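Type VI immunity protein Atu4351 (Agrobacterium fabrum, PDB 6ITW) probably protects its own cell as the antitoxin (Tdi1) of a type VI secretion effector-immunity pair, presumably by neutralising the cognate toxin. Local coordinates at residues Y32-I36 with T84-G88; P21-G25 with C60-K64; A146-K150 with G181-V185. One frame throughout, in Å; residues are numbered along the deposited sequence.

Contact 1: Y32-I36 with T84-G88; sequences YKNRI and THALG
This contact packs an interhelical loop against a beta strand in the GAD-like domain. Segment 32-36 links helices 26-31 and 38-47. Its turn is closed by two backbone hydrogen bonds to Tyr32 O, from Arg35 N (2.8 Å) and Ile36 N (3.0 Å), with Asn34 at positive phi (63°). Segment 84-88 is extended except at Leu87 (psi -27°), where Leu87 and Gly88 form a classic beta bulge opposite Leu96. The nearest CA atoms are those of Ile36 and His85, 8.1 Å apart. His85 (chi1 m, chi2 -69°) points at the loop. The edge of Tyr32 (chi1 m) meets its face in a T-shaped pair, centroids 5.1 Å apart, planes at 75°, with Tyr32 CE1 3.5 Å from His85 ND1. Arg35 NH2 packs loosely on His85 CE1 (4.1 Å). Ile36 (mt) puts CD1 4.0 Å from His85 CB and 3.9 Å from Leu87 CD2. His85 NE2 hydrogen-bonds to Glu100 OE2. Water 1 hydrogen-bonds to Tyr32 OH (3.1 Å) and His85 ND1 (2.7 Å).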
# COMPACT_ATOMS: atom_id res chain seq x y z
N TYR A 32 1.02 18.08 4.48
CA TYR A 32 2.10 17.10 4.52
C TYR A 32 3.47 17.70 4.25
O TYR A 32 4.45 16.95 4.09
CB TYR A 32 1.80 15.94 3.56
CG TYR A 32 0.58 15.18 4.02
CD1 TYR A 32 0.68 14.26 5.05
CD2 TYR A 32 -0.70 15.43 3.48
CE1 TYR A 32 -0.43 13.57 5.52
CE2 TYR A 32 -1.83 14.74 3.96
CZ TYR A 32 -1.67 13.80 4.98
OH TYR A 32 -2.74 13.09 5.51
N LYS A 33 3.59 19.03 4.25
CA LYS A 33 4.89 19.69 4.14
C LYS A 33 5.85 19.21 5.22
O LYS A 33 5.52 19.21 6.41
CB LYS A 33 4.71 21.21 4.23
CG LYS A 33 6.03 21.99 4.15
CD LYS A 33 5.84 23.46 4.49
CE LYS A 33 7.11 24.26 4.21
NZ LYS A 33 7.44 25.24 5.29
N ASN A 34 7.05 18.81 4.79
CA ASN A 34 8.09 18.22 5.64
C ASN A 34 7.67 16.89 6.26
O ASN A 34 8.41 16.35 7.09
CB ASN A 34 8.53 19.18 6.74
CG ASN A 34 9.20 20.41 6.20
OD1 ASN A 34 8.76 21.53 6.46
ND2 ASN A 34 10.27 20.21 5.42
N ARG A 35 6.53 16.34 5.88
CA ARG A 35 6.17 15.01 6.32
C ARG A 35 6.20 13.98 5.20
O ARG A 35 6.42 12.80 5.48
CB ARG A 35 4.79 15.04 7.00
CG ARG A 35 4.90 15.53 8.44
CD ARG A 35 3.69 16.27 8.93
NE ARG A 35 2.46 15.54 8.72
CZ ARG A 35 1.30 15.89 9.26
NH1 ARG A 35 1.23 16.97 10.04
NH2 ARG A 35 0.20 15.18 9.02
N ILE A 36 6.04 14.41 3.95
CA ILE A 36 6.21 13.56 2.77
C ILE A 36 7.15 14.32 1.84
O ILE A 36 7.00 15.54 1.70
CB ILE A 36 4.86 13.28 2.08
CG1 ILE A 36 3.87 12.61 3.06
CG2 ILE A 36 5.05 12.44 0.82
CD1 ILE A 36 2.47 12.40 2.48
N THR A 84 2.72 8.00 9.64
CA THR A 84 2.71 7.05 8.54
C THR A 84 1.54 7.39 7.63
O THR A 84 0.40 7.52 8.10
CB THR A 84 2.61 5.61 9.04
OG1 THR A 84 3.58 5.40 10.08
CG2 THR A 84 2.86 4.64 7.88
N HIS A 85 1.81 7.52 6.34
CA HIS A 85 0.86 8.12 5.42
C HIS A 85 0.65 7.20 4.23
O HIS A 85 1.62 6.86 3.54
CB HIS A 85 1.36 9.50 4.99
CG HIS A 85 1.83 10.33 6.14
ND1 HIS A 85 0.97 10.82 7.10
CD2 HIS A 85 3.07 10.69 6.52
CE1 HIS A 85 1.66 11.47 8.01
NE2 HIS A 85 2.94 11.41 7.69
N ALA A 86 -0.60 6.83 3.99
CA ALA A 86 -0.95 5.94 2.89
C ALA A 86 -0.92 6.71 1.57
O ALA A 86 -1.65 7.69 1.40
CB ALA A 86 -2.33 5.33 3.12
N LEU A 87 -0.09 6.25 0.62
CA LEU A 87 0.07 6.96 -0.65
C LEU A 87 -0.63 6.28 -1.82
O LEU A 87 -0.99 6.97 -2.78
CB LEU A 87 1.56 7.10 -0.99
CG LEU A 87 2.44 7.70 0.11
CD1 LEU A 87 3.88 7.76 -0.34
CD2 LEU A 87 1.93 9.08 0.53
N GLY A 88 -0.82 4.97 -1.76
CA GLY A 88 -1.47 4.23 -2.83
C GLY A 88 -1.57 2.77 -2.43
O GLY A 88 -1.05 2.35 -1.39
O HOH W 1 -1.73 10.48 6.95

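Contact 2: P21-G25 with C60-K64; sequences PEIMG and CNPEK
A salt bridge joins the two segments at their outer margin. Lys64 NZ lies 2.9 Å from both Glu22 OE1 and Glu22 OE2, and both hydrogen bonds are weak in geometry. The carboxylate is also hydrated. Water 2 donates to Glu22 OE1 (2.8 Å) and accepts from Asn61 N (2.9 Å). Water 3 donates to Glu22 OE1 (2.8 Å) and to Ile23 O (2.7 Å), and accepts from Asn61 ND2 (3.0 Å). Glu22 reaches across with chi1 and chi2 both t. Lys64 has chi1 m, chi2 t, chi3 p and chi4 t.

Both segments belong to the GAD-like domain. Segment 21-25 is extended. It starts as strand 21-22 and ends at Gly25, the N-cap of helix 26-31. Segment 60-64 runs between strand 57-59 and helix 66-73 and turns at Asn61. There Asn61 OD1 accepts from Glu63 N (2.9 Å), which makes an Asx turn. Lys64 N also hydrogen-bonds to Asn61 O (2.8 Å). Residues 62-64 have helical backbone angles. Asn61 ND2 is also hydrogen-bonded to Asp28 OD2.

The closest CA atoms are Met24 with Asn61, 6.7 Å, and Glu22 with Cys60, 8.4 Å. Met24 is a selenomethionine with rotamer ttm. Its CE lies 3.3 Å from Pro62 CD, 3.4 Å from Asn61 CA and 3.7 Å from Cys60 O. Its CG is 3.7 Å from Asn61 ND2. Leu49 of strand 49-52 also touches Met24 and Asn61.

The chemistry is thus divided: a buried methyl packs on the turn, while charge and water join the segments nearer the surface.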
# COMPACT_ATOMS: atom_id res chain seq x y z
N PRO A 21 -7.60 10.57 -12.90
CA PRO A 21 -7.06 11.05 -11.61
C PRO A 21 -8.09 11.84 -10.81
O PRO A 21 -8.90 12.60 -11.36
CB PRO A 21 -5.89 11.94 -12.03
CG PRO A 21 -6.29 12.45 -13.39
CD PRO A 21 -7.03 11.31 -14.05
N GLU A 22 -8.07 11.63 -9.50
CA GLU A 22 -8.71 12.51 -8.53
C GLU A 22 -7.71 13.57 -8.10
O GLU A 22 -6.52 13.29 -7.95
CB GLU A 22 -9.21 11.67 -7.35
CG GLU A 22 -9.60 12.40 -6.07
CD GLU A 22 -10.03 11.42 -4.95
OE1 GLU A 22 -9.37 11.40 -3.88
OE2 GLU A 22 -11.03 10.66 -5.13
N ILE A 23 -8.19 14.81 -7.93
CA ILE A 23 -7.33 15.95 -7.58
C ILE A 23 -6.98 15.89 -6.10
O ILE A 23 -7.84 15.63 -5.25
CB ILE A 23 -8.03 17.27 -7.92
CG1 ILE A 23 -8.00 17.54 -9.42
CG2 ILE A 23 -7.39 18.46 -7.17
CD1 ILE A 23 -8.76 18.79 -9.80
N MSE A 24 -5.71 16.15 -5.78
CA MSE A 24 -5.35 16.35 -4.37
C MSE A 24 -5.19 17.86 -4.15
O MSE A 24 -4.31 18.48 -4.75
CB MSE A 24 -4.08 15.60 -3.99
CG MSE A 24 -3.83 15.62 -2.50
SE MSE A 24 -2.31 14.57 -1.89
CE MSE A 24 -3.00 12.85 -2.25
N GLY A 25 -6.07 18.43 -3.31
CA GLY A 25 -6.10 19.87 -3.14
C GLY A 25 -4.88 20.42 -2.43
O GLY A 25 -4.13 19.71 -1.75
N CYS A 60 -3.73 7.23 -3.78
CA CYS A 60 -4.83 7.63 -2.92
C CYS A 60 -4.43 8.86 -2.13
O CYS A 60 -3.25 9.13 -1.90
CB CYS A 60 -5.25 6.49 -1.96
SG CYS A 60 -3.98 6.00 -0.73
N ASN A 61 -5.44 9.60 -1.69
CA ASN A 61 -5.23 10.73 -0.80
C ASN A 61 -4.96 10.24 0.61
O ASN A 61 -5.86 9.65 1.22
CB ASN A 61 -6.44 11.66 -0.85
CG ASN A 61 -6.21 12.98 -0.14
OD1 ASN A 61 -5.57 13.02 0.93
ND2 ASN A 61 -6.72 14.06 -0.73
N PRO A 62 -3.76 10.46 1.18
CA PRO A 62 -3.47 9.96 2.54
C PRO A 62 -4.49 10.40 3.57
O PRO A 62 -4.76 9.66 4.53
CB PRO A 62 -2.10 10.55 2.87
CG PRO A 62 -1.58 11.12 1.60
CD PRO A 62 -2.71 11.36 0.68
N GLU A 63 -5.03 11.60 3.40
CA GLU A 63 -6.03 12.09 4.33
C GLU A 63 -7.26 11.19 4.35
O GLU A 63 -7.83 10.93 5.41
CB GLU A 63 -6.40 13.53 3.98
CG GLU A 63 -7.20 14.25 5.06
CD GLU A 63 -6.40 14.48 6.36
OE1 GLU A 63 -5.16 14.27 6.39
OE2 GLU A 63 -7.04 14.87 7.36
N LYS A 64 -7.66 10.65 3.19
CA LYS A 64 -8.89 9.86 3.09
C LYS A 64 -8.73 8.46 3.68
O LYS A 64 -9.74 7.86 4.08
CB LYS A 64 -9.36 9.79 1.63
CG LYS A 64 -9.92 11.15 1.15
CD LYS A 64 -10.11 11.27 -0.37
CE LYS A 64 -11.18 10.33 -0.91
NZ LYS A 64 -11.67 10.75 -2.26
O HOH W 2 -8.16 9.20 -2.62
O HOH W 3 -8.35 13.97 -3.21

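Contact 3: A146-K150 with G181-V185; sequences APDEK and GQLTV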
# COMPACT_ATOMS: atom_id res chain seq x y z
N ALA A 146 -1.20 -11.11 -6.30
CA ALA A 146 -1.59 -11.89 -5.14
C ALA A 146 -1.84 -13.32 -5.60
O ALA A 146 -2.73 -13.55 -6.44
CB ALA A 146 -2.83 -11.30 -4.45
N PRO A 147 -1.07 -14.28 -5.12
CA PRO A 147 -1.27 -15.68 -5.53
C PRO A 147 -2.52 -16.27 -4.89
O PRO A 147 -2.89 -15.94 -3.76
CB PRO A 147 -0.01 -16.38 -5.03
CG PRO A 147 0.42 -15.55 -3.83
CD PRO A 147 0.07 -14.13 -4.20
N ASP A 148 -3.18 -17.16 -5.63
CA ASP A 148 -4.26 -17.96 -5.06
C ASP A 148 -3.67 -19.13 -4.24
O ASP A 148 -2.46 -19.23 -4.02
CB ASP A 148 -5.20 -18.43 -6.16
CG ASP A 148 -4.52 -19.35 -7.18
OD1 ASP A 148 -3.40 -19.88 -6.95
OD2 ASP A 148 -5.12 -19.53 -8.25
N GLU A 149 -4.55 -20.05 -3.81
CA GLU A 149 -4.12 -21.17 -2.98
C GLU A 149 -3.17 -22.10 -3.71
O GLU A 149 -2.34 -22.75 -3.07
CB GLU A 149 -5.32 -21.96 -2.50
CG GLU A 149 -6.10 -21.22 -1.47
CD GLU A 149 -7.22 -22.04 -0.89
OE1 GLU A 149 -7.48 -23.16 -1.40
OE2 GLU A 149 -7.84 -21.54 0.08
N LYS A 150 -3.26 -22.19 -5.04
CA LYS A 150 -2.34 -22.99 -5.83
C LYS A 150 -1.09 -22.20 -6.26
O LYS A 150 -0.37 -22.64 -7.17
CB LYS A 150 -3.05 -23.56 -7.06
CG LYS A 150 -4.32 -24.38 -6.72
CD LYS A 150 -4.98 -24.94 -7.99
CE LYS A 150 -6.13 -25.89 -7.65
NZ LYS A 150 -6.73 -26.51 -8.88
N GLY A 181 -13.00 -19.21 3.99
CA GLY A 181 -13.06 -18.80 2.60
C GLY A 181 -11.84 -19.24 1.82
O GLY A 181 -10.78 -19.53 2.38
N GLN A 182 -12.00 -19.32 0.50
CA GLN A 182 -10.92 -19.72 -0.39
C GLN A 182 -10.21 -18.50 -0.95
O GLN A 182 -10.85 -17.53 -1.36
CB GLN A 182 -11.44 -20.56 -1.55
CG GLN A 182 -11.97 -21.91 -1.15
CD GLN A 182 -12.47 -22.67 -2.36
OE1 GLN A 182 -13.57 -22.42 -2.84
NE2 GLN A 182 -11.64 -23.58 -2.87
N LEU A 183 -8.89 -18.57 -0.97
CA LEU A 183 -8.07 -17.64 -1.73
C LEU A 183 -8.02 -18.16 -3.17
O LEU A 183 -7.06 -18.81 -3.61
CB LEU A 183 -6.69 -17.54 -1.11
CG LEU A 183 -5.96 -16.21 -1.16
CD1 LEU A 183 -6.73 -15.18 -0.35
CD2 LEU A 183 -4.54 -16.40 -0.64
N THR A 184 -9.11 -17.92 -3.90
CA THR A 184 -9.23 -18.25 -5.32
C THR A 184 -9.99 -17.12 -6.02
O THR A 184 -10.74 -16.37 -5.38
CB THR A 184 -9.96 -19.59 -5.57
OG1 THR A 184 -11.26 -19.55 -4.97
CG2 THR A 184 -9.19 -20.76 -5.00
N VAL A 185 -9.81 -17.03 -7.34
CA VAL A 185 -10.45 -15.97 -8.12
C VAL A 185 -11.96 -16.01 -7.97
O VAL A 185 -12.61 -14.96 -7.95
CB VAL A 185 -10.04 -16.05 -9.61
CG1 VAL A 185 -8.53 -15.97 -9.75
CG2 VAL A 185 -10.57 -17.30 -10.27
O HOH W 4 -7.90 -19.13 -8.12
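This is a surface contact between two irregular loops in the C-terminal Tdi1 family region. The backbones come closest at Asp148 and Thr184, with CA atoms 5.0 Å apart. One backbone hydrogen bond joins them, from Glu149 N to Leu183 O (2.8 Å). The acceptor belongs to the residue at the centre of an inverse gamma turn, whose own Thr184 N to Gln182 O bond is weak (3.1 Å). The Glu149 side chain, extended at chi2, reaches along the other loop. Its OE2 receives a weak hydrogen bond from Leu183 N (3.3 Å), so Glu149 engages both backbone polar groups of Leu183. Packing centres on Leu183. Glu149 CG lies 3.7 Å from Leu183 CB, and Leu183 CD2 sits 3.6 Å from Pro147 O. Asp148 CB approaches Leu183 O to 3.2 Å. Water 4 adds a bridge, donating to Asp148 OD2 (2.8 Å) and accepting from Val185 N (2.9 Å). Asp148 also accepts from Lys152 N through OD1 and forms a salt bridge with Arg157 through OD2. Loop 146-150 is thereby tied to helix 155-162, which follows it. Val185 packs on Arg157 and Leu158 of the same helix, just ahead of strand 188-192.

In the fold
From the N terminus, segment 21-25 leads into helix 26-31, and segment 32-36 follows that helix. The chain returns at 60-64 to close contact 2, then at 84-88 to close contact 1. The two contacts therefore cross along the chain. They also touch: Leu87 O and Cys60 N are 2.9 Å apart, a probable hydrogen bond between strand 84-90 and the residue just after strand 57-59. The segments flanking helix 26-31 thus pack on that loop (contact 2) and on strand 84-90 of the large mixed sheet (contact 1). Contact 3 comes later and closes separately, joining the loops before helix 155-162 and strand 188-192. Its centre lies about 32 Å from that of contact 1, across the chain's centre.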